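Local structure of charybdin (Charybdis maritima, 2B7U) at residues D15-T20 with T63-V68; V79-Q84 with W91-R96; Q126-I131 with V188-W193; Q139-K144 with A155-V160. The protein is a plant protein of the ribosome-inactivating protein family, a single chain that combines a mixed beta sheet with a cluster of helices. All blocks are in the same frame, centred on the assembly; numbering follows the deposited sequence. Where two conformers were deposited one is given.

Contact 1 of 4, residues D15-T20 with T63-V68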
loop_
_atom_site.group_PDB
_atom_site.type_symbol
_atom_site.label_atom_id
_atom_site.label_comp_id
_atom_site.label_asym_id
_atom_site.label_seq_id
_atom_site.Cartn_x
_atom_site.Cartn_y
_atom_site.Cartn_z
ATOM N N ASP A 15 -16.438 3.582 -5.351
ATOM C CA ASP A 15 -17.111 4.836 -5.021
ATOM C C ASP A 15 -17.200 5.006 -3.508
ATOM O O ASP A 15 -17.656 4.115 -2.806
ATOM C CB ASP A 15 -18.496 4.965 -5.627
ATOM C CG ASP A 15 -19.022 6.402 -5.517
ATOM O OD1 ASP A 15 -19.584 6.782 -4.466
ATOM O OD2 ASP A 15 -18.816 7.207 -6.460
ATOM N N ILE A 16 -16.803 6.178 -3.031
ATOM C CA ILE A 16 -16.665 6.449 -1.612
ATOM C C ILE A 16 -17.979 6.858 -0.944
ATOM O O ILE A 16 -18.102 6.713 0.263
ATOM C CB ILE A 16 -15.576 7.553 -1.368
ATOM C CG1 ILE A 16 -14.313 7.260 -2.171
ATOM C CG2 ILE A 16 -15.230 7.691 0.114
ATOM C CD1 ILE A 16 -13.731 5.902 -1.875
ATOM N N GLU A 17 -18.963 7.342 -1.702
ATOM C CA GLU A 17 -20.168 7.925 -1.085
ATOM C C GLU A 17 -20.978 6.966 -0.209
ATOM O O GLU A 17 -21.356 7.324 0.914
ATOM C CB GLU A 17 -21.066 8.550 -2.150
ATOM C CG GLU A 17 -22.238 9.314 -1.565
ATOM C CD GLU A 17 -23.155 9.882 -2.621
ATOM O OE1 GLU A 17 -22.844 9.760 -3.826
ATOM O OE2 GLU A 17 -24.205 10.443 -2.237
ATOM N N ARG A 18 -21.236 5.760 -0.711
ATOM C CA ARG A 18 -22.036 4.750 0.013
ATOM C C ARG A 18 -21.157 3.755 0.797
ATOM O O ARG A 18 -21.649 2.735 1.290
ATOM C CB ARG A 18 -22.992 4.026 -0.968
ATOM C CG ARG A 18 -22.615 2.610 -1.484
ATOM C CD ARG A 18 -21.201 2.510 -2.031
ATOM N NE ARG A 18 -20.734 1.121 -2.154
ATOM C CZ ARG A 18 -19.453 0.753 -2.104
ATOM N NH1 ARG A 18 -18.504 1.659 -1.910
ATOM N NH2 ARG A 18 -19.110 -0.527 -2.240
ATOM N N LEU A 19 -19.869 4.067 0.914
ATOM C CA LEU A 19 -18.882 3.145 1.472
ATOM C C LEU A 19 -19.236 2.782 2.919
ATOM O O LEU A 19 -19.517 3.664 3.732
ATOM C CB LEU A 19 -17.487 3.798 1.441
ATOM C CG LEU A 19 -16.265 3.072 0.876
ATOM C CD1 LEU A 19 -15.004 3.590 1.562
ATOM C CD2 LEU A 19 -16.352 1.602 0.957
ATOM N N THR A 20 -19.213 1.488 3.237
ATOM C CA THR A 20 -19.394 1.028 4.609
ATOM C C THR A 20 -18.197 0.177 5.015
ATOM O O THR A 20 -17.380 -0.190 4.164
ATOM C CB THR A 20 -20.662 0.179 4.772
ATOM O OG1 THR A 20 -20.520 -1.069 4.078
ATOM C CG2 THR A 20 -21.865 0.921 4.240
ATOM N N THR A 63 -13.870 7.426 -6.708
ATOM C CA THR A 63 -14.860 8.404 -7.134
ATOM C C THR A 63 -15.701 8.831 -5.943
ATOM O O THR A 63 -16.039 8.023 -5.070
ATOM C CB THR A 63 -15.750 7.809 -8.215
ATOM O OG1 THR A 63 -14.982 7.566 -9.408
ATOM C CG2 THR A 63 -16.850 8.734 -8.535
ATOM N N PHE A 64 -16.054 10.117 -5.909
ATOM C CA PHE A 64 -16.952 10.636 -4.900
ATOM C C PHE A 64 -17.770 11.780 -5.474
ATOM O O PHE A 64 -17.215 12.835 -5.772
ATOM C CB PHE A 64 -16.177 11.162 -3.697
ATOM C CG PHE A 64 -17.059 11.753 -2.635
ATOM C CD1 PHE A 64 -18.042 10.989 -2.048
ATOM C CD2 PHE A 64 -16.908 13.060 -2.237
ATOM C CE1 PHE A 64 -18.869 11.531 -1.081
ATOM C CE2 PHE A 64 -17.744 13.609 -1.262
ATOM C CZ PHE A 64 -18.704 12.847 -0.689
ATOM N N ARG A 65 -19.074 11.572 -5.608
ATOM C CA ARG A 65 -20.006 12.616 -6.068
ATOM C C ARG A 65 -19.502 13.340 -7.328
ATOM O O ARG A 65 -19.479 14.567 -7.390
ATOM C CB ARG A 65 -20.303 13.621 -4.945
ATOM C CG ARG A 65 -21.035 12.993 -3.779
ATOM C CD ARG A 65 -21.464 14.007 -2.728
ATOM N NE ARG A 65 -22.267 13.339 -1.708
ATOM C CZ ARG A 65 -22.361 13.713 -0.430
ATOM N NH1 ARG A 65 -23.143 13.013 0.399
ATOM N NH2 ARG A 65 -21.698 14.769 0.034
ATOM N N GLY A 66 -19.080 12.564 -8.322
ATOM C CA GLY A 66 -18.656 13.105 -9.616
ATOM C C GLY A 66 -17.191 13.528 -9.717
ATOM O O GLY A 66 -16.739 13.949 -10.795
ATOM N N GLN A 67 -16.477 13.480 -8.591
ATOM C CA GLN A 67 -15.075 13.808 -8.487
ATOM C C GLN A 67 -14.299 12.516 -8.565
ATOM O O GLN A 67 -14.708 11.527 -7.962
ATOM C CB GLN A 67 -14.822 14.466 -7.149
ATOM C CG GLN A 67 -15.659 15.719 -6.943
ATOM C CD GLN A 67 -15.574 16.224 -5.519
ATOM O OE1 GLN A 67 -16.288 15.734 -4.632
ATOM N NE2 GLN A 67 -14.742 17.230 -5.291
ATOM N N VAL A 68 -13.196 12.520 -9.293
ATOM C CA VAL A 68 -12.485 11.263 -9.538
ATOM C C VAL A 68 -10.985 11.485 -9.568
ATOM O O VAL A 68 -10.478 12.509 -10.026
ATOM C CB VAL A 68 -12.894 10.610 -10.905
ATOM C CG1 VAL A 68 -14.376 10.558 -11.050
ATOM C CG2 VAL A 68 -12.303 11.341 -12.076
HETATM O O HOH W 1 -20.668 9.267 -5.302
#
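Asp-15 pairs with Thr-63 in a parallel beta bridge. Its CG lies anti to the backbone N (chi1 -167°), on the sheet face that also carries the Thr-63 side chain. There OD2 sits 3.2 Å from Thr-63 CG2. The other carboxylate oxygen, OD1, turns back to its own segment and accepts from Glu-17 N, which reaches it from above the carboxylate plane. This is an Asx turn. The strand pairing ends with a nearly straight bond of 2.9 Å from Ile-16 N to Thr-63 O, and the donor stands almost on the line of the carbonyl. Ile-16 CB lies 4.3 Å from Phe-64 CD1, while Leu-138 and Val-142 of helix 135-147 also touch the isoleucine. From Ile-16 to Leu-19 the chain makes a type I turn, shortly before helix 21-35. Glu-17 lies on the edge of the Phe-64 ring, with its CA near the ring plane, 3.8 Å from Phe-64 CE1. Its extended side chain crosses Arg-65 at about a right angle. Glu-17 OE2 and Arg-65 NE form a salt bridge of 3.5 Å at the guanidinium edge, with the two planes nearly perpendicular. Arg-65 CG lies over one face of the Phe-64 ring. A water takes a bond from Arg-65 N at 2.8 Å and lies within hydrogen-bonding distance of Asp-15 OD1 and Glu-17 OE1. The contact sets the type I turn that follows outermost strand 7-15 beside the type I' turn of the beta hairpin formed by strands 56-64 and 67-74, at the edge of the mixed sheet.

Contact 2 of 4, residues V79-Q84 with W91-R96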
loop_
_atom_site.group_PDB
_atom_site.type_symbol
_atom_site.label_atom_id
_atom_site.label_comp_id
_atom_site.label_asym_id
_atom_site.label_seq_id
_atom_site.Cartn_x
_atom_site.Cartn_y
_atom_site.Cartn_z
ATOM N N VAL A 79 3.758 0.153 -3.770
ATOM C CA VAL A 79 4.165 1.526 -3.597
ATOM C C VAL A 79 3.415 2.420 -4.603
ATOM O O VAL A 79 3.320 2.130 -5.795
ATOM C CB VAL A 79 5.682 1.671 -3.765
ATOM C CG1 VAL A 79 6.110 3.112 -3.788
ATOM C CG2 VAL A 79 6.415 0.953 -2.632
ATOM N N LEU A 80 2.880 3.515 -4.096
ATOM C CA LEU A 80 2.170 4.477 -4.937
ATOM C C LEU A 80 3.179 5.164 -5.868
ATOM O O LEU A 80 4.241 5.624 -5.433
ATOM C CB LEU A 80 1.436 5.479 -4.028
ATOM C CG LEU A 80 0.145 6.111 -4.550
ATOM C CD1 LEU A 80 -0.758 6.516 -3.403
ATOM C CD2 LEU A 80 0.496 7.316 -5.416
ATOM N N ARG A 81 2.872 5.247 -7.162
ATOM C CA ARG A 81 3.793 5.889 -8.100
ATOM C C ARG A 81 3.291 7.190 -8.716
ATOM O O ARG A 81 4.093 8.051 -9.118
ATOM C CB ARG A 81 4.172 4.925 -9.228
ATOM C CG ARG A 81 5.236 5.428 -10.230
ATOM C CD ARG A 81 6.460 5.976 -9.562
ATOM N NE ARG A 81 7.088 5.009 -8.669
ATOM C CZ ARG A 81 7.839 5.332 -7.615
ATOM N NH1 ARG A 81 8.093 6.605 -7.323
ATOM N NH2 ARG A 81 8.361 4.386 -6.859
ATOM N N GLY A 82 1.976 7.348 -8.832
ATOM C CA GLY A 82 1.441 8.563 -9.434
ATOM C C GLY A 82 -0.061 8.611 -9.382
ATOM O O GLY A 82 -0.693 7.681 -8.929
ATOM N N TYR A 83 -0.614 9.729 -9.818
ATOM C CA TYR A 83 -2.065 9.879 -9.861
ATOM C C TYR A 83 -2.454 10.856 -10.966
ATOM O O TYR A 83 -1.637 11.659 -11.441
ATOM C CB TYR A 83 -2.621 10.305 -8.508
ATOM C CG TYR A 83 -2.385 11.758 -8.221
ATOM C CD1 TYR A 83 -3.343 12.722 -8.515
ATOM C CD2 TYR A 83 -1.181 12.184 -7.656
ATOM C CE1 TYR A 83 -3.093 14.075 -8.282
ATOM C CE2 TYR A 83 -0.931 13.538 -7.412
ATOM C CZ TYR A 83 -1.902 14.466 -7.709
ATOM O OH TYR A 83 -1.662 15.805 -7.478
ATOM N N GLN A 84 -3.715 10.758 -11.365
ATOM C CA GLN A 84 -4.237 11.571 -12.454
ATOM C C GLN A 84 -5.232 12.617 -11.964
ATOM O O GLN A 84 -6.181 12.287 -11.257
ATOM C CB GLN A 84 -4.949 10.685 -13.460
ATOM C CG GLN A 84 -5.270 11.418 -14.747
ATOM C CD GLN A 84 -5.874 10.550 -15.816
ATOM O OE1 GLN A 84 -5.567 10.723 -17.009
ATOM N NE2 GLN A 84 -6.750 9.653 -15.424
ATOM N N TRP A 91 -1.073 13.553 -15.499
ATOM C CA TRP A 91 -0.445 12.617 -14.564
ATOM C C TRP A 91 0.671 13.279 -13.782
ATOM O O TRP A 91 1.507 13.983 -14.360
ATOM C CB TRP A 91 0.122 11.414 -15.313
ATOM C CG TRP A 91 -0.926 10.447 -15.682
ATOM C CD1 TRP A 91 -1.560 10.341 -16.879
ATOM C CD2 TRP A 91 -1.482 9.423 -14.843
ATOM N NE1 TRP A 91 -2.471 9.318 -16.841
ATOM C CE2 TRP A 91 -2.452 8.738 -15.604
ATOM C CE3 TRP A 91 -1.258 9.017 -13.525
ATOM C CZ2 TRP A 91 -3.190 7.654 -15.082
ATOM C CZ3 TRP A 91 -2.003 7.961 -13.011
ATOM C CH2 TRP A 91 -2.963 7.296 -13.788
ATOM N N LEU A 92 0.645 13.071 -12.470
ATOM C CA LEU A 92 1.704 13.474 -11.560
ATOM C C LEU A 92 2.375 12.212 -11.079
ATOM O O LEU A 92 1.693 11.242 -10.777
ATOM C CB LEU A 92 1.136 14.193 -10.344
ATOM C CG LEU A 92 0.581 15.608 -10.486
ATOM C CD1 LEU A 92 1.654 16.515 -11.047
ATOM C CD2 LEU A 92 -0.679 15.628 -11.310
ATOM N N GLU A 93 3.699 12.237 -10.973
ATOM C CA GLU A 93 4.464 11.068 -10.601
ATOM C C GLU A 93 5.408 11.361 -9.436
ATOM O O GLU A 93 6.102 12.380 -9.437
ATOM C CB GLU A 93 5.253 10.582 -11.838
ATOM C CG GLU A 93 6.171 9.431 -11.579
ATOM C CD GLU A 93 6.785 8.834 -12.829
ATOM O OE1 GLU A 93 7.764 8.062 -12.657
ATOM O OE2 GLU A 93 6.306 9.115 -13.950
ATOM N N LEU A 94 5.451 10.447 -8.472
ATOM C CA LEU A 94 6.296 10.567 -7.292
ATOM C C LEU A 94 7.725 10.192 -7.649
ATOM O O LEU A 94 7.963 9.304 -8.458
ATOM C CB LEU A 94 5.784 9.667 -6.158
ATOM C CG LEU A 94 4.505 10.189 -5.480
ATOM C CD1 LEU A 94 3.252 9.888 -6.281
ATOM C CD2 LEU A 94 4.343 9.599 -4.070
ATOM N N GLU A 95 8.672 10.897 -7.056
ATOM C CA GLU A 95 10.090 10.614 -7.251
ATOM C C GLU A 95 10.471 9.206 -6.804
ATOM O O GLU A 95 9.764 8.607 -6.029
ATOM C CB GLU A 95 10.921 11.630 -6.454
ATOM C CG GLU A 95 10.881 13.043 -7.007
ATOM C CD GLU A 95 11.441 14.070 -6.025
ATOM O OE1 GLU A 95 11.720 15.216 -6.436
ATOM O OE2 GLU A 95 11.585 13.746 -4.836
ATOM N N ARG A 96 11.639 8.750 -7.276
ATOM C CA ARG A 96 12.281 7.432 -7.018
ATOM C C ARG A 96 12.341 6.691 -8.352
ATOM O O ARG A 96 13.137 7.071 -9.198
ATOM C CB ARG A 96 11.612 6.618 -5.918
ATOM C CG ARG A 96 11.611 7.312 -4.556
ATOM C CD ARG A 96 12.951 7.303 -3.856
ATOM N NE ARG A 96 12.877 6.475 -2.660
ATOM C CZ ARG A 96 12.095 6.732 -1.610
ATOM N NH1 ARG A 96 11.282 7.780 -1.592
ATOM N NH2 ARG A 96 12.107 5.902 -0.576
#
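Tyr-83 and Leu-92 form the hydrogen-bonded pair of an antiparallel hairpin, with Gly-82 facing Glu-93 and Gln-84 facing Trp-91 in non-hydrogen-bonded pairs, and the strand axes 4.7 Å apart. Leu-92 N gives a nearly straight bond to Tyr-83 O, and Leu-94 N bonds to Arg-81 O. Gln-84 and Trp-91 share one face of the sheet. Gln-84 CB stands 3.7 Å from the centroid of the six-membered indole ring, almost on its normal, which makes a CH-pi contact. Arg-72 adds a cation-pi contact to Trp-91. On the other face Tyr-83 and Leu-92 lie side by side and point the same way. Tyr-83 CG takes the crowded position between backbone N and carbonyl carbon (chi1 76°), and CE2 comes 3.6 Å from Leu-92 CB. Strand 80-84 is an inner strand of the mixed sheet, where Arg-81 and Gly-82 both face Arg-72 of strand 67-74 in a classic beta bulge. The Arg-81 side chain bends at chi2 and chi3. Its NH1 donates to Leu-94 O at 2.9 Å and to Glu-95 O at 2.9 Å. Both oxygens lie near the guanidinium plane, but NH1 stands above each carbonyl plane. His-74 takes the NE bond. Glu-93 sends its carboxylate to Ser-108 and to the backbone N atoms of Leu-104 and Ile-105. Leu-80 CD2 meets Leu-94 CD1 at 3.9 Å.

Contact 3 of 4, residues Q126-I131 with V188-W193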
loop_
_atom_site.group_PDB
_atom_site.type_symbol
_atom_site.label_atom_id
_atom_site.label_comp_id
_atom_site.label_asym_id
_atom_site.label_seq_id
_atom_site.Cartn_x
_atom_site.Cartn_y
_atom_site.Cartn_z
ATOM N N GLN A 126 2.866 17.542 7.884
ATOM C CA GLN A 126 1.953 16.920 8.839
ATOM C C GLN A 126 2.359 15.467 9.022
ATOM O O GLN A 126 2.691 14.801 8.047
ATOM C CB GLN A 126 0.512 16.990 8.331
ATOM C CG GLN A 126 -0.512 16.443 9.333
ATOM C CD GLN A 126 -1.945 16.852 9.027
ATOM O OE1 GLN A 126 -2.247 17.390 7.962
ATOM N NE2 GLN A 126 -2.840 16.599 9.970
ATOM N N ASP A 127 2.316 15.000 10.272
ATOM C CA ASP A 127 2.725 13.634 10.625
ATOM C C ASP A 127 1.672 12.592 10.233
ATOM O O ASP A 127 0.465 12.858 10.301
ATOM C CB ASP A 127 2.994 13.546 12.129
ATOM C CG ASP A 127 4.134 14.454 12.579
ATOM O OD1 ASP A 127 4.027 15.044 13.688
ATOM O OD2 ASP A 127 5.136 14.579 11.824
ATOM N N ILE A 128 2.131 11.408 9.828
ATOM C CA ILE A 128 1.228 10.316 9.443
ATOM C C ILE A 128 0.235 10.012 10.569
ATOM O O ILE A 128 -0.944 9.770 10.314
ATOM C CB ILE A 128 2.015 9.029 9.014
ATOM C CG1 ILE A 128 2.229 9.007 7.499
ATOM C CG2 ILE A 128 1.275 7.735 9.352
ATOM C CD1 ILE A 128 2.930 10.184 6.967
ATOM N N LEU A 129 0.710 10.059 11.806
ATOM C CA LEU A 129 -0.122 9.747 12.958
ATOM C C LEU A 129 -1.110 10.855 13.331
ATOM O O LEU A 129 -1.972 10.630 14.180
ATOM C CB LEU A 129 0.754 9.389 14.166
ATOM C CG LEU A 129 1.615 8.130 14.003
ATOM C CD1 LEU A 129 2.413 7.851 15.272
ATOM C CD2 LEU A 129 0.788 6.890 13.625
ATOM N N ASP A 130 -1.004 12.028 12.698
ATOM C CA ASP A 130 -1.864 13.167 13.029
ATOM C C ASP A 130 -2.907 13.413 11.944
ATOM O O ASP A 130 -3.634 14.416 11.975
ATOM C CB ASP A 130 -1.011 14.422 13.257
ATOM C CG ASP A 130 -0.250 14.386 14.587
ATOM O OD1 ASP A 130 -0.706 13.719 15.551
ATOM O OD2 ASP A 130 0.816 15.044 14.681
ATOM N N ILE A 131 -2.968 12.497 10.983
ATOM C CA ILE A 131 -3.898 12.571 9.867
ATOM C C ILE A 131 -5.068 11.630 10.126
ATOM O O ILE A 131 -4.894 10.551 10.696
ATOM C CB ILE A 131 -3.163 12.198 8.554
ATOM C CG1 ILE A 131 -2.161 13.299 8.198
ATOM C CG2 ILE A 131 -4.141 11.947 7.401
ATOM C CD1 ILE A 131 -1.223 12.954 7.079
ATOM N N VAL A 188 -10.312 9.250 12.876
ATOM C CA VAL A 188 -9.822 7.908 13.097
ATOM C C VAL A 188 -8.324 7.994 12.919
ATOM O O VAL A 188 -7.859 8.298 11.823
ATOM C CB VAL A 188 -10.411 6.934 12.072
ATOM C CG1 VAL A 188 -9.779 5.549 12.206
ATOM C CG2 VAL A 188 -11.923 6.870 12.233
ATOM N N LYS A 189 -7.579 7.780 13.998
ATOM C CA LYS A 189 -6.116 7.783 13.921
ATOM C C LYS A 189 -5.584 6.370 13.745
ATOM O O LYS A 189 -6.249 5.391 14.099
ATOM C CB LYS A 189 -5.477 8.411 15.170
ATOM C CG LYS A 189 -5.478 7.534 16.428
ATOM C CD LYS A 189 -4.361 7.938 17.388
ATOM C CE LYS A 189 -4.417 7.159 18.698
ATOM N NZ LYS A 189 -4.230 5.691 18.533
ATOM N N LEU A 190 -4.376 6.274 13.207
ATOM C CA LEU A 190 -3.681 5.000 13.101
ATOM C C LEU A 190 -2.923 4.770 14.406
ATOM O O LEU A 190 -2.135 5.621 14.786
ATOM C CB LEU A 190 -2.698 5.077 11.943
ATOM C CG LEU A 190 -1.809 3.863 11.678
ATOM C CD1 LEU A 190 -2.572 2.783 10.930
ATOM C CD2 LEU A 190 -0.592 4.291 10.898
ATOM N N PRO A 191 -3.158 3.634 15.098
ATOM C CA PRO A 191 -2.378 3.333 16.297
ATOM C C PRO A 191 -0.884 3.269 15.993
ATOM O O PRO A 191 -0.501 2.764 14.953
ATOM C CB PRO A 191 -2.906 1.964 16.727
ATOM C CG PRO A 191 -4.273 1.892 16.138
ATOM C CD PRO A 191 -4.175 2.597 14.848
ATOM N N GLN A 192 -0.053 3.774 16.899
ATOM C CA GLN A 192 1.388 3.836 16.661
ATOM C C GLN A 192 1.983 2.448 16.409
ATOM O O GLN A 192 2.908 2.302 15.607
ATOM C CB GLN A 192 2.115 4.533 17.828
ATOM C CG GLN A 192 3.560 4.921 17.487
ATOM C CD GLN A 192 4.153 5.939 18.458
ATOM O OE1 GLN A 192 4.999 6.762 18.077
ATOM N NE2 GLN A 192 3.725 5.880 19.709
ATOM N N TRP A 193 1.460 1.418 17.069
ATOM C CA TRP A 193 2.014 0.078 16.880
ATOM C C TRP A 193 1.827 -0.412 15.442
ATOM O O TRP A 193 2.664 -1.148 14.897
ATOM C CB TRP A 193 1.445 -0.906 17.892
ATOM C CG TRP A 193 0.057 -1.428 17.674
ATOM C CD1 TRP A 193 -1.109 -0.915 18.189
ATOM C CD2 TRP A 193 -0.308 -2.585 16.927
ATOM N NE1 TRP A 193 -2.172 -1.694 17.795
ATOM C CE2 TRP A 193 -1.707 -2.729 17.026
ATOM C CE3 TRP A 193 0.409 -3.521 16.182
ATOM C CZ2 TRP A 193 -2.391 -3.769 16.403
ATOM C CZ3 TRP A 193 -0.279 -4.556 15.581
ATOM C CH2 TRP A 193 -1.659 -4.666 15.690
HETATM O O HOH W 2 -3.530 8.825 12.454
#
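Leu-129 reaches Leu-190 and Gln-192 with its two methyl branches. Its CG is anti to the carbonyl carbon, beside the backbone N (chi1 -64°). CD2 comes 3.4 Å from the backbone O of Leu-190 and 4.0 Å from Leu-190 CD2. The other branch, CD1, touches the extended chain of Gln-192, 3.8 Å from its CG, and the two side chains cross at about a right angle. Leu-190 has CG anti to the backbone N (chi1 178°). Its CD2 also meets Ile-128 CG2 at 4.2 Å, in a looser contact. No direct hydrogen bond joins the segments. A water links them: it accepts from Leu-190 N at 2.8 Å and lies within hydrogen-bonding distance of Ile-131 O, with a weaker approach to Leu-129 O. The contact ties the short 3-10 turn 128-130, between helices 117-124 and 135-147, to the lead-in of helix 192-199, where Pro-191 is the N-cap residue. Ile-128 and Ile-131 pack on Ile-159 of helix 151-170, and Leu-190 rests on Phe-178 of helix 172-180.

Contact 4 of 4, residues Q139-K144 with A155-V160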
loop_
_atom_site.group_PDB
_atom_site.type_symbol
_atom_site.label_atom_id
_atom_site.label_comp_id
_atom_site.label_asym_id
_atom_site.label_seq_id
_atom_site.Cartn_x
_atom_site.Cartn_y
_atom_site.Cartn_z
ATOM N N GLN A 139 -13.028 10.960 1.361
ATOM C CA GLN A 139 -13.784 11.813 0.482
ATOM C C GLN A 139 -12.996 13.083 0.165
ATOM O O GLN A 139 -12.878 13.499 -0.999
ATOM C CB GLN A 139 -15.125 12.155 1.130
ATOM C CG GLN A 139 -16.109 10.991 1.157
ATOM C CD GLN A 139 -17.380 11.267 1.977
ATOM O OE1 GLN A 139 -18.233 10.389 2.111
ATOM N NE2 GLN A 139 -17.502 12.467 2.522
ATOM N N ASP A 140 -12.430 13.684 1.200
ATOM C CA ASP A 140 -11.624 14.886 1.023
ATOM C C ASP A 140 -10.386 14.625 0.166
ATOM O O ASP A 140 -9.974 15.453 -0.646
ATOM C CB ASP A 140 -11.211 15.446 2.386
ATOM C CG ASP A 140 -12.391 15.839 3.242
ATOM O OD1 ASP A 140 -13.479 16.142 2.680
ATOM O OD2 ASP A 140 -12.232 15.837 4.488
ATOM N N ALA A 141 -9.770 13.468 0.357
ATOM C CA ALA A 141 -8.603 13.114 -0.427
ATOM C C ALA A 141 -8.909 13.013 -1.899
ATOM O O ALA A 141 -8.139 13.506 -2.718
ATOM C CB ALA A 141 -8.027 11.800 0.052
ATOM N N VAL A 142 -10.005 12.366 -2.272
ATOM C CA VAL A 142 -10.285 12.321 -3.724
ATOM C C VAL A 142 -10.629 13.712 -4.278
ATOM O O VAL A 142 -10.189 14.068 -5.364
ATOM C CB VAL A 142 -11.184 11.127 -4.263
ATOM C CG1 VAL A 142 -11.444 10.007 -3.231
ATOM C CG2 VAL A 142 -12.355 11.575 -5.048
ATOM N N SER A 143 -11.345 14.528 -3.504
ATOM C CA SER A 143 -11.642 15.895 -3.942
ATOM C C SER A 143 -10.378 16.695 -4.210
ATOM O O SER A 143 -10.259 17.388 -5.217
ATOM C CB SER A 143 -12.488 16.612 -2.894
ATOM O OG SER A 143 -13.711 15.948 -2.717
ATOM N N LYS A 144 -9.407 16.596 -3.307
ATOM C CA LYS A 144 -8.181 17.345 -3.472
ATOM C C LYS A 144 -7.343 16.808 -4.628
ATOM O O LYS A 144 -6.810 17.565 -5.415
ATOM C CB LYS A 144 -7.370 17.324 -2.182
ATOM C CG LYS A 144 -8.015 18.090 -1.056
ATOM C CD LYS A 144 -8.007 19.586 -1.293
ATOM C CE LYS A 144 -8.540 20.348 -0.061
ATOM N NZ LYS A 144 -8.101 19.749 1.240
ATOM N N ALA A 155 0.110 15.883 -1.037
ATOM C CA ALA A 155 0.856 14.931 -0.207
ATOM C C ALA A 155 -0.031 14.352 0.903
ATOM O O ALA A 155 -0.019 13.133 1.164
ATOM C CB ALA A 155 2.075 15.587 0.372
ATOM N N ARG A 156 -0.837 15.190 1.544
ATOM C CA ARG A 156 -1.700 14.704 2.612
ATOM C C ARG A 156 -2.681 13.683 2.066
ATOM O O ARG A 156 -2.937 12.624 2.653
ATOM C CB ARG A 156 -2.470 15.843 3.271
ATOM C CG ARG A 156 -3.277 15.383 4.486
ATOM C CD ARG A 156 -4.099 16.529 5.068
ATOM N NE ARG A 156 -4.556 16.236 6.426
ATOM C CZ ARG A 156 -5.546 15.396 6.722
ATOM N NH1 ARG A 156 -5.891 15.184 8.000
ATOM N NH2 ARG A 156 -6.191 14.771 5.742
ATOM N N SER A 157 -3.250 14.006 0.914
ATOM C CA SER A 157 -4.222 13.152 0.307
ATOM C C SER A 157 -3.614 11.812 -0.120
ATOM O O SER A 157 -4.271 10.769 -0.007
ATOM C CB SER A 157 -4.846 13.861 -0.880
ATOM O OG SER A 157 -5.523 15.030 -0.450
ATOM N N LEU A 158 -2.390 11.850 -0.650
ATOM C CA LEU A 158 -1.684 10.615 -1.011
ATOM C C LEU A 158 -1.355 9.748 0.214
ATOM O O LEU A 158 -1.400 8.504 0.125
ATOM C CB LEU A 158 -0.432 10.942 -1.838
ATOM C CG LEU A 158 -0.709 11.479 -3.254
ATOM C CD1 LEU A 158 0.587 12.007 -3.922
ATOM C CD2 LEU A 158 -1.372 10.432 -4.182
ATOM N N ILE A 159 -1.097 10.379 1.366
ATOM C CA ILE A 159 -0.934 9.627 2.601
ATOM C C ILE A 159 -2.228 8.868 2.936
ATOM O O ILE A 159 -2.200 7.689 3.271
ATOM C CB ILE A 159 -0.534 10.524 3.785
ATOM C CG1 ILE A 159 0.848 11.101 3.547
ATOM C CG2 ILE A 159 -0.568 9.744 5.070
ATOM C CD1 ILE A 159 1.214 12.244 4.413
ATOM N N VAL A 160 -3.363 9.560 2.843
ATOM C CA VAL A 160 -4.623 8.912 3.154
ATOM C C VAL A 160 -4.873 7.721 2.212
ATOM O O VAL A 160 -5.231 6.619 2.650
ATOM C CB VAL A 160 -5.799 9.935 3.096
ATOM C CG1 VAL A 160 -7.116 9.231 3.184
ATOM C CG2 VAL A 160 -5.647 10.939 4.222
#
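Ser-157 overlaps Ala-141, with its CB 3.9 Å from Ala-141 CB, where two helices of the alpha-helical part of this ribosome-inactivating protein fold pack together. The segments belong to helices 135-147 and 151-170, which follow each other in the chain. Their local axes come within 8.8 Å and run at 133° to each other, nearer antiparallel than parallel. The approach is close at two small residues: the CA atoms of Ala-141 and Ser-157 are 4.4 Å apart. About one turn further along its helix, Val-160 meets the same alanine. Its CG1 lies anti to the backbone N (chi1 170°) and comes 4.2 Å from Ala-141 CB. Lys-144, itself exposed, joins through its CB. Its chain bends at chi2 and chi4, and NZ makes a long, weak ion pair with Asp-153. No hydrogen bond crosses between the segments; the contact is van der Waals packing. Beyond it, helix 135-147 lies against Leu-62 and Phe-64 of strand 56-64 through Val-142, and helix 151-170 against Leu-120 and Ala-124 of helix 117-124 through Ile-159. The Ser-157 hydroxyl is bonded within its own helix, to the backbone O of Asp-153. With OG anti to the carbonyl carbon, beside the backbone N (chi1 -62°), Ser-157 OG lies 3.4 Å from Lys-144 CB.

From the N terminus, contact 1 comes first: it closes the loop that runs from the end of strand 7-15 through helix 21-35 to the hairpin turn after strand 56-64. Contact 2 follows in series, closing the hairpin of strands 80-84 and 91-93, further across the same mixed sheet. Contact 3 opens later and spans a largely helical loop to the start of helix 192-199. Contact 4 is nested inside that loop and joins two successive helices. It also touches all the others: Gln-139 packs on Phe-64 and Ile-16 of contact 1, Leu-158 on Leu-80 and Tyr-83 of contact 2, and Val-160 and Ile-159 on Ile-131 of contact 3. Sheet and helices are thereby tied together.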